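Local coordinates for Alr3699 protein (PDB 4XSU), which is of unknown function but is probably a glycosyltransferase of the GT-B fold, with two Rossmann-like domains and uridine-5'-diphosphate and alpha-D-glucopyranose bound between them, at residues B[99-104]-B[123-128]; B[155-160]-B[294-299]; B[215-220]-B[248-253]. All coordinates share one frame; numbering follows the deposited sequence.

Contact 1: residues B[99-104]-B[123-128]. With GLC (alpha-D-glucopyranose), chain J.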
loop_
_atom_site.group_PDB
_atom_site.type_symbol
_atom_site.label_atom_id
_atom_site.label_comp_id
_atom_site.label_asym_id
_atom_site.label_seq_id
_atom_site.Cartn_x
_atom_site.Cartn_y
_atom_site.Cartn_z
ATOM N N LEU B 99 -5.380 20.396 1.051
ATOM C CA LEU B 99 -6.330 19.476 1.671
ATOM C C LEU B 99 -6.553 18.246 0.840
ATOM O O LEU B 99 -6.604 18.317 -0.379
ATOM C CB LEU B 99 -7.676 20.169 1.849
ATOM C CG LEU B 99 -8.806 19.348 2.456
ATOM C CD1 LEU B 99 -8.662 19.223 3.953
ATOM C CD2 LEU B 99 -10.119 20.015 2.149
ATOM N N ILE B 100 -6.727 17.119 1.512
ATOM C CA ILE B 100 -7.057 15.887 0.829
ATOM C C ILE B 100 -8.438 15.515 1.260
ATOM O O ILE B 100 -8.710 15.363 2.460
ATOM C CB ILE B 100 -6.084 14.746 1.162
ATOM C CG1 ILE B 100 -4.652 15.175 0.813
ATOM C CG2 ILE B 100 -6.456 13.484 0.395
ATOM C CD1 ILE B 100 -3.578 14.231 1.313
ATOM N N TYR B 101 -9.303 15.370 0.258
ATOM C CA TYR B 101 -10.716 15.077 0.456
ATOM C C TYR B 101 -11.000 13.707 -0.173
ATOM O O TYR B 101 -11.088 13.560 -1.402
ATOM C CB TYR B 101 -11.548 16.190 -0.194
ATOM C CG TYR B 101 -12.999 16.302 0.246
ATOM C CD1 TYR B 101 -13.923 15.344 -0.099
ATOM C CD2 TYR B 101 -13.451 17.414 0.962
ATOM C CE1 TYR B 101 -15.250 15.461 0.279
ATOM C CE2 TYR B 101 -14.782 17.545 1.341
ATOM C CZ TYR B 101 -15.680 16.569 0.991
ATOM O OH TYR B 101 -17.005 16.661 1.363
ATOM N N ALA B 102 -11.123 12.695 0.673
ATOM C CA ALA B 102 -11.272 11.360 0.167
ATOM C C ALA B 102 -12.742 10.967 0.141
ATOM O O ALA B 102 -13.420 10.954 1.194
ATOM C CB ALA B 102 -10.478 10.387 1.017
ATOM N N ASN B 103 -13.210 10.583 -1.044
ATOM C CA ASN B 103 -14.626 10.321 -1.227
ATOM C C ASN B 103 -15.044 8.884 -1.178
ATOM O O ASN B 103 -16.227 8.647 -1.175
ATOM C CB ASN B 103 -15.142 10.950 -2.528
ATOM C CG ASN B 103 -16.650 11.211 -2.494
ATOM O OD1 ASN B 103 -17.151 11.944 -1.639
ATOM N ND2 ASN B 103 -17.375 10.586 -3.396
ATOM N N THR B 104 -14.103 7.933 -1.190
ATOM C CA THR B 104 -14.421 6.485 -1.092
ATOM C C THR B 104 -13.416 5.747 -0.211
ATOM O O THR B 104 -12.400 6.303 0.199
ATOM C CB THR B 104 -14.446 5.816 -2.474
ATOM O OG1 THR B 104 -13.148 5.887 -3.081
ATOM C CG2 THR B 104 -15.459 6.513 -3.418
ATOM N N VAL B 123 -9.748 14.922 4.873
ATOM C CA VAL B 123 -11.175 14.774 5.147
ATOM C C VAL B 123 -11.687 13.512 4.532
ATOM O O VAL B 123 -11.425 13.227 3.368
ATOM C CB VAL B 123 -11.983 15.946 4.593
ATOM C CG1 VAL B 123 -13.466 15.662 4.725
ATOM C CG2 VAL B 123 -11.633 17.230 5.337
ATOM N N TYR B 124 -12.437 12.768 5.320
ATOM C CA TYR B 124 -13.149 11.602 4.820
ATOM C C TYR B 124 -14.672 11.878 4.603
ATOM O O TYR B 124 -15.445 12.016 5.557
ATOM C CB TYR B 124 -12.995 10.457 5.816
ATOM C CG TYR B 124 -13.622 9.124 5.410
ATOM C CD1 TYR B 124 -13.784 8.755 4.076
ATOM C CD2 TYR B 124 -13.989 8.213 6.376
ATOM C CE1 TYR B 124 -14.325 7.508 3.742
ATOM C CE2 TYR B 124 -14.521 6.975 6.047
ATOM C CZ TYR B 124 -14.684 6.632 4.738
ATOM O OH TYR B 124 -15.237 5.389 4.468
ATOM N N HIS B 125 -15.110 11.895 3.355
ATOM C CA HIS B 125 -16.539 11.959 3.075
ATOM C C HIS B 125 -17.069 10.573 2.995
ATOM O O HIS B 125 -16.753 9.857 2.051
ATOM C CB HIS B 125 -16.831 12.684 1.777
ATOM C CG HIS B 125 -18.195 13.299 1.758
ATOM N ND1 HIS B 125 -18.414 14.630 1.471
ATOM C CD2 HIS B 125 -19.410 12.768 2.051
ATOM C CE1 HIS B 125 -19.708 14.883 1.561
ATOM N NE2 HIS B 125 -20.334 13.771 1.910
ATOM N N LEU B 126 -17.884 10.202 3.973
ATOM C CA LEU B 126 -18.400 8.840 4.094
ATOM C C LEU B 126 -19.780 8.700 3.395
ATOM O O LEU B 126 -20.727 9.370 3.784
ATOM C CB LEU B 126 -18.528 8.511 5.572
ATOM C CG LEU B 126 -19.093 7.160 5.946
ATOM C CD1 LEU B 126 -18.212 6.041 5.434
ATOM C CD2 LEU B 126 -19.255 7.057 7.457
ATOM N N HIS B 127 -19.881 7.859 2.365
ATOM C CA HIS B 127 -21.139 7.637 1.637
ATOM C C HIS B 127 -21.621 6.226 1.869
ATOM O O HIS B 127 -22.560 5.789 1.230
ATOM C CB HIS B 127 -20.961 7.846 0.127
ATOM C CG HIS B 127 -20.558 9.231 -0.261
ATOM N ND1 HIS B 127 -21.425 10.305 -0.217
ATOM C CD2 HIS B 127 -19.382 9.718 -0.720
ATOM C CE1 HIS B 127 -20.798 11.395 -0.635
ATOM N NE2 HIS B 127 -19.554 11.063 -0.949
ATOM N N ASP B 128 -20.991 5.492 2.786
ATOM C CA ASP B 128 -21.343 4.098 2.995
ATOM C C ASP B 128 -21.825 3.895 4.426
ATOM O O ASP B 128 -21.580 4.721 5.323
ATOM C CB ASP B 128 -20.132 3.170 2.736
ATOM C CG ASP B 128 -19.442 3.403 1.377
ATOM O OD1 ASP B 128 -20.133 3.539 0.350
ATOM O OD2 ASP B 128 -18.184 3.414 1.338
HETATM C C1 GLC J . -23.537 6.645 -1.595
HETATM C C2 GLC J . -24.566 5.811 -0.826
HETATM C C3 GLC J . -26.013 6.254 -1.046
HETATM C C4 GLC J . -26.130 7.771 -1.197
HETATM C C5 GLC J . -25.057 8.387 -2.102
HETATM C C6 GLC J . -24.258 9.441 -1.344
HETATM O O1 GLC J . -22.558 5.772 -2.172
HETATM O O2 GLC J . -24.434 4.436 -1.208
HETATM O O3 GLC J . -26.816 5.822 0.058
HETATM O O4 GLC J . -27.424 8.091 -1.720
HETATM O O5 GLC J . -24.157 7.409 -2.630
HETATM O O6 GLC J . -25.043 10.631 -1.210
HETATM O O HOH W 1 -17.304 7.616 1.030
#

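Contact 2: residues B[155-160]-B[294-299]. With GLC (alpha-D-glucopyranose), chain J; UDP (uridine-5'-diphosphate), chain K.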
loop_
_atom_site.group_PDB
_atom_site.type_symbol
_atom_site.label_atom_id
_atom_site.label_comp_id
_atom_site.label_asym_id
_atom_site.label_seq_id
_atom_site.Cartn_x
_atom_site.Cartn_y
_atom_site.Cartn_z
ATOM N N ILE B 155 -17.184 13.674 7.251
ATOM C CA ILE B 155 -18.519 14.058 6.779
ATOM C C ILE B 155 -19.348 12.838 6.422
ATOM O O ILE B 155 -18.973 12.087 5.554
ATOM C CB ILE B 155 -18.394 14.966 5.573
ATOM C CG1 ILE B 155 -17.854 16.321 6.034
ATOM C CG2 ILE B 155 -19.755 15.186 4.957
ATOM C CD1 ILE B 155 -17.253 17.165 4.952
ATOM N N ALA B 156 -20.448 12.607 7.137
ATOM C CA ALA B 156 -21.359 11.484 6.865
ATOM C C ALA B 156 -22.600 11.929 6.073
ATOM O O ALA B 156 -23.152 13.009 6.314
ATOM C CB ALA B 156 -21.798 10.842 8.147
ATOM N N ASN B 157 -23.056 11.083 5.146
ATOM C CA ASN B 157 -24.095 11.503 4.218
ATOM C C ASN B 157 -25.444 11.350 4.882
ATOM O O ASN B 157 -26.428 11.805 4.354
ATOM C CB ASN B 157 -24.038 10.754 2.899
ATOM C CG ASN B 157 -24.233 9.266 3.056
ATOM O OD1 ASN B 157 -24.167 8.727 4.157
ATOM N ND2 ASN B 157 -24.458 8.583 1.934
ATOM N N SER B 158 -25.467 10.749 6.068
ATOM C CA SER B 158 -26.694 10.502 6.751
ATOM C C SER B 158 -26.395 10.102 8.182
ATOM O O SER B 158 -25.283 9.679 8.498
ATOM C CB SER B 158 -27.448 9.383 6.028
ATOM O OG SER B 158 -27.194 8.106 6.586
ATOM N N GLN B 159 -27.394 10.197 9.046
ATOM C CA GLN B 159 -27.222 9.780 10.431
ATOM C C GLN B 159 -27.076 8.287 10.536
ATOM O O GLN B 159 -26.451 7.768 11.486
ATOM C CB GLN B 159 -28.372 10.307 11.310
ATOM C CG GLN B 159 -28.252 11.835 11.413
ATOM C CD GLN B 159 -29.315 12.543 12.238
ATOM O OE1 GLN B 159 -30.173 11.926 12.893
ATOM N NE2 GLN B 159 -29.271 13.866 12.187
ATOM N N ALA B 160 -27.637 7.586 9.562
ATOM C CA ALA B 160 -27.540 6.127 9.569
ATOM C C ALA B 160 -26.099 5.716 9.309
ATOM O O ALA B 160 -25.676 4.698 9.820
ATOM C CB ALA B 160 -28.468 5.490 8.543
ATOM N N GLU B 294 -30.041 1.439 3.122
ATOM C CA GLU B 294 -29.527 2.387 2.194
ATOM C C GLU B 294 -28.891 3.500 2.928
ATOM O O GLU B 294 -29.494 4.042 3.804
ATOM C CB GLU B 294 -30.664 2.964 1.392
ATOM C CG GLU B 294 -30.232 3.955 0.345
ATOM C CD GLU B 294 -29.788 3.282 -0.913
ATOM O OE1 GLU B 294 -30.371 2.272 -1.290
ATOM O OE2 GLU B 294 -28.856 3.766 -1.527
ATOM N N PRO B 295 -27.673 3.870 2.582
ATOM C CA PRO B 295 -27.018 4.963 3.277
ATOM C C PRO B 295 -27.705 6.261 3.097
ATOM O O PRO B 295 -27.956 6.913 4.048
ATOM C CB PRO B 295 -25.686 5.058 2.569
ATOM C CG PRO B 295 -25.414 3.703 2.158
ATOM C CD PRO B 295 -26.723 3.129 1.756
ATOM N N PHE B 296 -28.059 6.611 1.886
ATOM C CA PHE B 296 -28.771 7.840 1.671
ATOM C C PHE B 296 -29.974 7.628 0.795
ATOM O O PHE B 296 -31.073 7.580 1.261
ATOM C CB PHE B 296 -27.885 8.858 1.029
ATOM C CG PHE B 296 -28.504 10.193 0.928
ATOM C CD1 PHE B 296 -28.723 10.938 2.049
ATOM C CD2 PHE B 296 -28.877 10.702 -0.269
ATOM C CE1 PHE B 296 -29.291 12.175 1.972
ATOM C CE2 PHE B 296 -29.443 11.940 -0.356
ATOM C CZ PHE B 296 -29.646 12.682 0.765
ATOM N N GLY B 297 -29.720 7.430 -0.479
ATOM C CA GLY B 297 -30.746 7.233 -1.473
ATOM C C GLY B 297 -31.066 8.486 -2.226
ATOM O O GLY B 297 -32.027 9.137 -1.972
ATOM N N ARG B 298 -30.247 8.793 -3.201
ATOM C CA ARG B 298 -30.387 9.981 -4.001
ATOM C C ARG B 298 -31.671 9.972 -4.768
ATOM O O ARG B 298 -32.249 10.993 -5.014
ATOM C CB ARG B 298 -29.237 10.102 -4.967
ATOM C CG ARG B 298 -28.045 10.790 -4.396
ATOM C CD ARG B 298 -26.843 10.605 -5.269
ATOM N NE ARG B 298 -26.782 11.636 -6.257
ATOM C CZ ARG B 298 -26.339 12.842 -6.020
ATOM N NH1 ARG B 298 -25.904 13.148 -4.827
ATOM N NH2 ARG B 298 -26.339 13.732 -6.968
ATOM N N VAL B 299 -32.055 8.801 -5.215
ATOM C CA VAL B 299 -33.220 8.653 -6.061
ATOM C C VAL B 299 -34.477 9.070 -5.304
ATOM O O VAL B 299 -35.369 9.704 -5.889
ATOM C CB VAL B 299 -33.394 7.226 -6.604
ATOM C CG1 VAL B 299 -32.336 6.932 -7.653
ATOM C CG2 VAL B 299 -33.368 6.181 -5.496
HETATM C C1 GLC J . -23.537 6.645 -1.595
HETATM C C2 GLC J . -24.566 5.811 -0.826
HETATM C C3 GLC J . -26.013 6.254 -1.046
HETATM C C4 GLC J . -26.130 7.771 -1.197
HETATM C C5 GLC J . -25.057 8.387 -2.102
HETATM C C6 GLC J . -24.258 9.441 -1.344
HETATM O O1 GLC J . -22.558 5.772 -2.172
HETATM O O2 GLC J . -24.434 4.436 -1.208
HETATM O O3 GLC J . -26.816 5.822 0.058
HETATM O O4 GLC J . -27.424 8.091 -1.720
HETATM O O5 GLC J . -24.157 7.409 -2.630
HETATM O O6 GLC J . -25.043 10.631 -1.210
HETATM N N1 UDP K . -28.605 7.402 -11.793
HETATM C C2 UDP K . -28.390 7.634 -13.167
HETATM N N3 UDP K . -28.590 6.654 -14.056
HETATM C C4 UDP K . -28.995 5.443 -13.656
HETATM C C5 UDP K . -29.215 5.189 -12.307
HETATM C C6 UDP K . -29.009 6.199 -11.376
HETATM O O2 UDP K . -28.011 8.760 -13.557
HETATM O O4 UDP K . -29.178 4.537 -14.499
HETATM C "C1'" UDP K . -28.384 8.478 -10.824
HETATM C "C2'" UDP K . -29.685 8.796 -10.105
HETATM O "O2'" UDP K . -30.033 10.169 -10.302
HETATM C "C3'" UDP K . -29.436 8.528 -8.635
HETATM C "C4'" UDP K . -27.992 8.060 -8.526
HETATM O "O4'" UDP K . -27.434 8.056 -9.843
HETATM O "O3'" UDP K . -29.619 9.730 -7.880
HETATM C "C5'" UDP K . -27.909 6.662 -7.927
HETATM O "O5'" UDP K . -27.353 6.738 -6.616
HETATM P PA UDP K . -28.154 6.145 -5.353
HETATM O O1A UDP K . -29.608 6.011 -5.736
HETATM O O2A UDP K . -27.766 6.941 -4.130
HETATM O O3A UDP K . -27.534 4.665 -5.208
HETATM P PB UDP K . -25.939 4.447 -5.176
HETATM O O1B UDP K . -25.572 4.241 -6.626
HETATM O O2B UDP K . -25.409 5.726 -4.575
HETATM O O3B UDP K . -25.757 3.226 -4.307
#

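Contact 3: residues B[215-220]-B[248-253]. With UDP (uridine-5'-diphosphate), chain K.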
loop_
_atom_site.group_PDB
_atom_site.type_symbol
_atom_site.label_atom_id
_atom_site.label_comp_id
_atom_site.label_asym_id
_atom_site.label_seq_id
_atom_site.Cartn_x
_atom_site.Cartn_y
_atom_site.Cartn_z
ATOM N N LEU B 215 -28.114 -1.966 -11.004
ATOM C CA LEU B 215 -28.678 -3.306 -10.877
ATOM C C LEU B 215 -27.785 -4.174 -10.013
ATOM O O LEU B 215 -26.642 -4.465 -10.371
ATOM C CB LEU B 215 -28.835 -3.926 -12.254
ATOM C CG LEU B 215 -29.745 -3.083 -13.142
ATOM C CD1 LEU B 215 -29.516 -3.426 -14.604
ATOM C CD2 LEU B 215 -31.190 -3.302 -12.740
ATOM N N SER B 216 -28.316 -4.590 -8.874
ATOM C CA SER B 216 -27.512 -5.238 -7.874
ATOM C C SER B 216 -28.441 -5.797 -6.837
ATOM O O SER B 216 -29.262 -5.080 -6.308
ATOM C CB SER B 216 -26.557 -4.229 -7.245
ATOM O OG SER B 216 -25.853 -4.819 -6.175
ATOM N N PRO B 217 -28.316 -7.083 -6.521
ATOM C CA PRO B 217 -29.297 -7.749 -5.664
ATOM C C PRO B 217 -29.804 -6.943 -4.476
ATOM O O PRO B 217 -30.984 -7.030 -4.139
ATOM C CB PRO B 217 -28.537 -8.976 -5.153
ATOM C CG PRO B 217 -27.533 -9.259 -6.215
ATOM C CD PRO B 217 -27.145 -7.936 -6.793
ATOM N N TRP B 218 -28.926 -6.175 -3.837
ATOM C CA TRP B 218 -29.313 -5.494 -2.604
ATOM C C TRP B 218 -30.141 -4.258 -2.872
ATOM O O TRP B 218 -30.738 -3.719 -1.954
ATOM C CB TRP B 218 -28.108 -5.170 -1.709
ATOM C CG TRP B 218 -27.315 -3.949 -2.043
ATOM C CD1 TRP B 218 -26.226 -3.899 -2.833
ATOM C CD2 TRP B 218 -27.513 -2.613 -1.544
ATOM N NE1 TRP B 218 -25.731 -2.617 -2.887
ATOM C CE2 TRP B 218 -26.498 -1.811 -2.090
ATOM C CE3 TRP B 218 -28.454 -2.019 -0.693
ATOM C CZ2 TRP B 218 -26.392 -0.433 -1.824
ATOM C CZ3 TRP B 218 -28.359 -0.638 -0.431
ATOM C CH2 TRP B 218 -27.336 0.133 -1.000
ATOM N N LYS B 219 -30.164 -3.819 -4.125
ATOM C CA LYS B 219 -31.048 -2.749 -4.545
ATOM C C LYS B 219 -32.461 -3.255 -4.795
ATOM O O LYS B 219 -33.359 -2.466 -5.009
ATOM C CB LYS B 219 -30.498 -2.090 -5.788
ATOM C CG LYS B 219 -29.208 -1.359 -5.536
ATOM C CD LYS B 219 -29.423 -0.173 -4.618
ATOM C CE LYS B 219 -28.246 0.757 -4.698
ATOM N NZ LYS B 219 -28.426 2.026 -3.958
ATOM N N GLY B 220 -32.630 -4.578 -4.801
ATOM C CA GLY B 220 -33.942 -5.217 -4.766
ATOM C C GLY B 220 -34.890 -4.917 -5.917
ATOM O O GLY B 220 -36.090 -4.774 -5.686
ATOM N N GLN B 248 -23.778 -9.539 -13.406
ATOM C CA GLN B 248 -24.440 -10.011 -14.630
ATOM C C GLN B 248 -25.290 -11.257 -14.400
ATOM O O GLN B 248 -26.191 -11.530 -15.169
ATOM C CB GLN B 248 -23.420 -10.286 -15.738
ATOM C CG GLN B 248 -22.607 -9.064 -16.162
ATOM C CD GLN B 248 -23.432 -7.976 -16.838
ATOM O OE1 GLN B 248 -24.456 -8.248 -17.472
ATOM N NE2 GLN B 248 -22.972 -6.735 -16.723
ATOM N N ASP B 249 -25.000 -12.014 -13.349
ATOM C CA ASP B 249 -25.875 -13.098 -12.938
ATOM C C ASP B 249 -27.228 -12.545 -12.516
ATOM O O ASP B 249 -28.259 -13.201 -12.706
ATOM C CB ASP B 249 -25.295 -13.854 -11.739
ATOM C CG ASP B 249 -24.052 -14.638 -12.078
ATOM O OD1 ASP B 249 -23.362 -14.292 -13.062
ATOM O OD2 ASP B 249 -23.765 -15.602 -11.343
ATOM N N TYR B 250 -27.207 -11.364 -11.894
ATOM C CA TYR B 250 -28.422 -10.769 -11.353
ATOM C C TYR B 250 -29.305 -10.364 -12.522
ATOM O O TYR B 250 -30.506 -10.597 -12.497
ATOM C CB TYR B 250 -28.111 -9.576 -10.435
ATOM C CG TYR B 250 -29.323 -8.950 -9.722
ATOM C CD1 TYR B 250 -30.183 -9.723 -8.928
ATOM C CD2 TYR B 250 -29.580 -7.575 -9.821
ATOM C CE1 TYR B 250 -31.276 -9.150 -8.281
ATOM C CE2 TYR B 250 -30.667 -6.999 -9.184
ATOM C CZ TYR B 250 -31.508 -7.784 -8.415
ATOM O OH TYR B 250 -32.575 -7.191 -7.781
ATOM N N VAL B 251 -28.695 -9.813 -13.567
ATOM C CA VAL B 251 -29.449 -9.391 -14.736
ATOM C C VAL B 251 -30.165 -10.578 -15.355
ATOM O O VAL B 251 -31.320 -10.478 -15.760
ATOM C CB VAL B 251 -28.545 -8.747 -15.767
ATOM C CG1 VAL B 251 -29.312 -8.470 -17.061
ATOM C CG2 VAL B 251 -27.958 -7.466 -15.202
ATOM N N LYS B 252 -29.483 -11.710 -15.400
ATOM C CA LYS B 252 -30.098 -12.951 -15.837
ATOM C C LYS B 252 -31.262 -13.308 -14.911
ATOM O O LYS B 252 -32.360 -13.543 -15.378
ATOM C CB LYS B 252 -29.048 -14.070 -15.872
ATOM C CG LYS B 252 -29.544 -15.405 -16.423
ATOM C CD LYS B 252 -28.548 -16.540 -16.206
ATOM C CE LYS B 252 -28.479 -16.962 -14.741
ATOM N NZ LYS B 252 -27.635 -18.164 -14.498
ATOM N N GLU B 253 -31.025 -13.315 -13.602
ATOM C CA GLU B 253 -32.048 -13.729 -12.622
ATOM C C GLU B 253 -33.335 -12.927 -12.725
ATOM O O GLU B 253 -34.412 -13.460 -12.459
ATOM C CB GLU B 253 -31.525 -13.613 -11.185
ATOM C CG GLU B 253 -30.485 -14.646 -10.787
ATOM C CD GLU B 253 -29.902 -14.378 -9.409
ATOM O OE1 GLU B 253 -29.905 -15.307 -8.573
ATOM O OE2 GLU B 253 -29.453 -13.238 -9.151
HETATM N N1 UDP K . -28.605 7.402 -11.793
HETATM C C2 UDP K . -28.390 7.634 -13.167
HETATM N N3 UDP K . -28.590 6.654 -14.056
HETATM C C4 UDP K . -28.995 5.443 -13.656
HETATM C C5 UDP K . -29.215 5.189 -12.307
HETATM C C6 UDP K . -29.009 6.199 -11.376
HETATM O O2 UDP K . -28.011 8.760 -13.557
HETATM O O4 UDP K . -29.178 4.537 -14.499
HETATM C "C1'" UDP K . -28.384 8.478 -10.824
HETATM C "C2'" UDP K . -29.685 8.796 -10.105
HETATM O "O2'" UDP K . -30.033 10.169 -10.302
HETATM C "C3'" UDP K . -29.436 8.528 -8.635
HETATM C "C4'" UDP K . -27.992 8.060 -8.526
HETATM O "O4'" UDP K . -27.434 8.056 -9.843
HETATM O "O3'" UDP K . -29.619 9.730 -7.880
HETATM C "C5'" UDP K . -27.909 6.662 -7.927
HETATM O "O5'" UDP K . -27.353 6.738 -6.616
HETATM P PA UDP K . -28.154 6.145 -5.353
HETATM O O1A UDP K . -29.608 6.011 -5.736
HETATM O O2A UDP K . -27.766 6.941 -4.130
HETATM O O3A UDP K . -27.534 4.665 -5.208
HETATM P PB UDP K . -25.939 4.447 -5.176
HETATM O O1B UDP K . -25.572 4.241 -6.626
HETATM O O2B UDP K . -25.409 5.726 -4.575
HETATM O O3B UDP K . -25.757 3.226 -4.307
#

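Contact 1: residues B[99-104]-B[123-128]
The Tyr101 ring has Val123 CG1 over one face, 4.3 Å from the ring centroid in a CH-pi contact, while at its edge the hydroxyl meets the imidazole of His125. That second meeting is rim to rim, with the planes at 43°. The strands that carry these rings, 99-102 and 122-126, are parallel neighbours of a beta-alpha-beta unit, linked by helix 105-118, in the Rossmann-like N-terminal domain of a GT-B fold. Tyr101 OH and His125 ND1 are modelled 2.5 Å apart, a hydrogen bond so short that its exact length is doubtful. Tyr101 holds CG trans to its backbone N (chi1 -162°), which sends the ring along the strand direction until OH reaches the histidine. On the opposite face of the sheet the Tyr124 ring turns its edge to a carbonyl: CD1 lies 3.6 Å from Ala102 O, with Leu126 CB over one side of the ring.

Along the backbones, Ile100 O accepts Val123 N at 2.7 Å; Ala102 N then bonds to Val123 O, and Ala102 O to His125 N. Near the start of the pair, Leu99 CD1 packs on Val123 CG2 at 3.8 Å.

Beyond the strands the polar side chains take over. His127 NE2 donates to Asn103 OD1 at 2.7 Å; the acceptor lies close to the imidazole plane, although the amide itself is turned 67° from that plane. Asn103 ND2 is held by Asp13, and His127 ND1 lies 3.2 Å from the glucose C6. Where the two segments spread apart, one water closes the gap: it donates to Asn103 O and to His125 O, and accepts from His127 N at 2.9 Å.

Contact 2: residues B[155-160]-B[294-299]
Asn157, Pro295 and Phe296 contribute most of the surface buried here. The Asn157 amide reaches over with its nitrogen leading: ND2 stands 3.8 Å from Pro295 CB and 3.6 Å from Phe296 CB, packing against both, with the glucose C6 also close. With chi1 at 61°, CG sits between the backbone N and the carbonyl carbon, and this swings the amide toward the proline and phenylalanine, while OD1 is held by Ser161. The Phe296 ring is inclined 32° to the amide plane, and its CD1 comes 3.4 Å from the backbone O of Asn157.

One hydrogen bond joins the segments: Ser158 OG donates to Pro295 O at 2.9 Å, coming in somewhat tilted from the carbonyl plane. The same hydroxyl is hydrogen-bonded to Ser161 N, so it both caps helix 159-167 and grips the loop from the other domain. That loop carries on into the ligands. Gly297 N bonds to the glucose O4, though the sugar crowds Pro295 and Phe296 and its exact place is uncertain; Arg298 N donates to UDP O2A at 3.2 Å.

In the GT-B fold this is an interdomain seam. The turn from strand 151-156 into helix 159-167 abuts the loop leading into helix 298-305, with helix 318-321 beside them: its Glu320 touches Ser158, and its Leu321 packs on Phe296.

Contact 3: residues B[215-220]-B[248-253]
Tyr250 lays the face of its ring against Pro217. The CA of Pro217 is 3.6 Å from the centroid of the Tyr250 ring and 17° off its normal, a CH-pi contact, and the proline N also lies above the ring. The two side chains run past each other in opposite directions, and so Pro217 CD reaches Tyr250 CG at 3.8 Å while CA sits nearer the hydroxyl-bearing end of the ring (CZ). Tyr250 gets there with CG trans to the backbone N (chi1 -175°), its ring carried out from helix 248-261 toward the loop.

This is the C-terminal Rossmann-like domain of the GT-B fold: the loop follows strand 207-211, makes a 3-10 turn at 217-219 and runs into helix 221-228. Ser216 N comes 3.4 Å from Tyr250 CD2, obliquely to the ring. Leu215 adds a looser apolar fringe, its CD1 being 4.4 Å from Val251 CG2. At its far end Tyr250 OH passes Gly220 and is hydrogen-bonded to His222 and Gln221, at the start of helix 221-228. Two residues beyond Pro217, Lys219 leads away from Tyr250, bends at chi2 and donates from NZ to UDP O3B at 2.9 Å and to UDP O3A at 3.1 Å.

Overall arrangement
The three contacts run from the N-terminal domain, across the interdomain cleft, into the C-terminal domain. Contacts 1 and 2, with centres about 14 Å apart, share a sheet: Leu126 N lies 2.7 Å from Ile155 O, a probable hydrogen bond between adjacent strands, and both contacts border the glucose. Contact 3 is nested in the chain excursion that contact 2 closes; their centres are about 22 Å apart, yet Glu294 OE2 and Lys219 NZ form a salt bridge of 3.0 Å beside the UDP diphosphate. Contacts 1 and 3 do not touch, their nearest atoms being about 8 Å apart. Contact 2 is thus the one that meets both ligands and both other contacts.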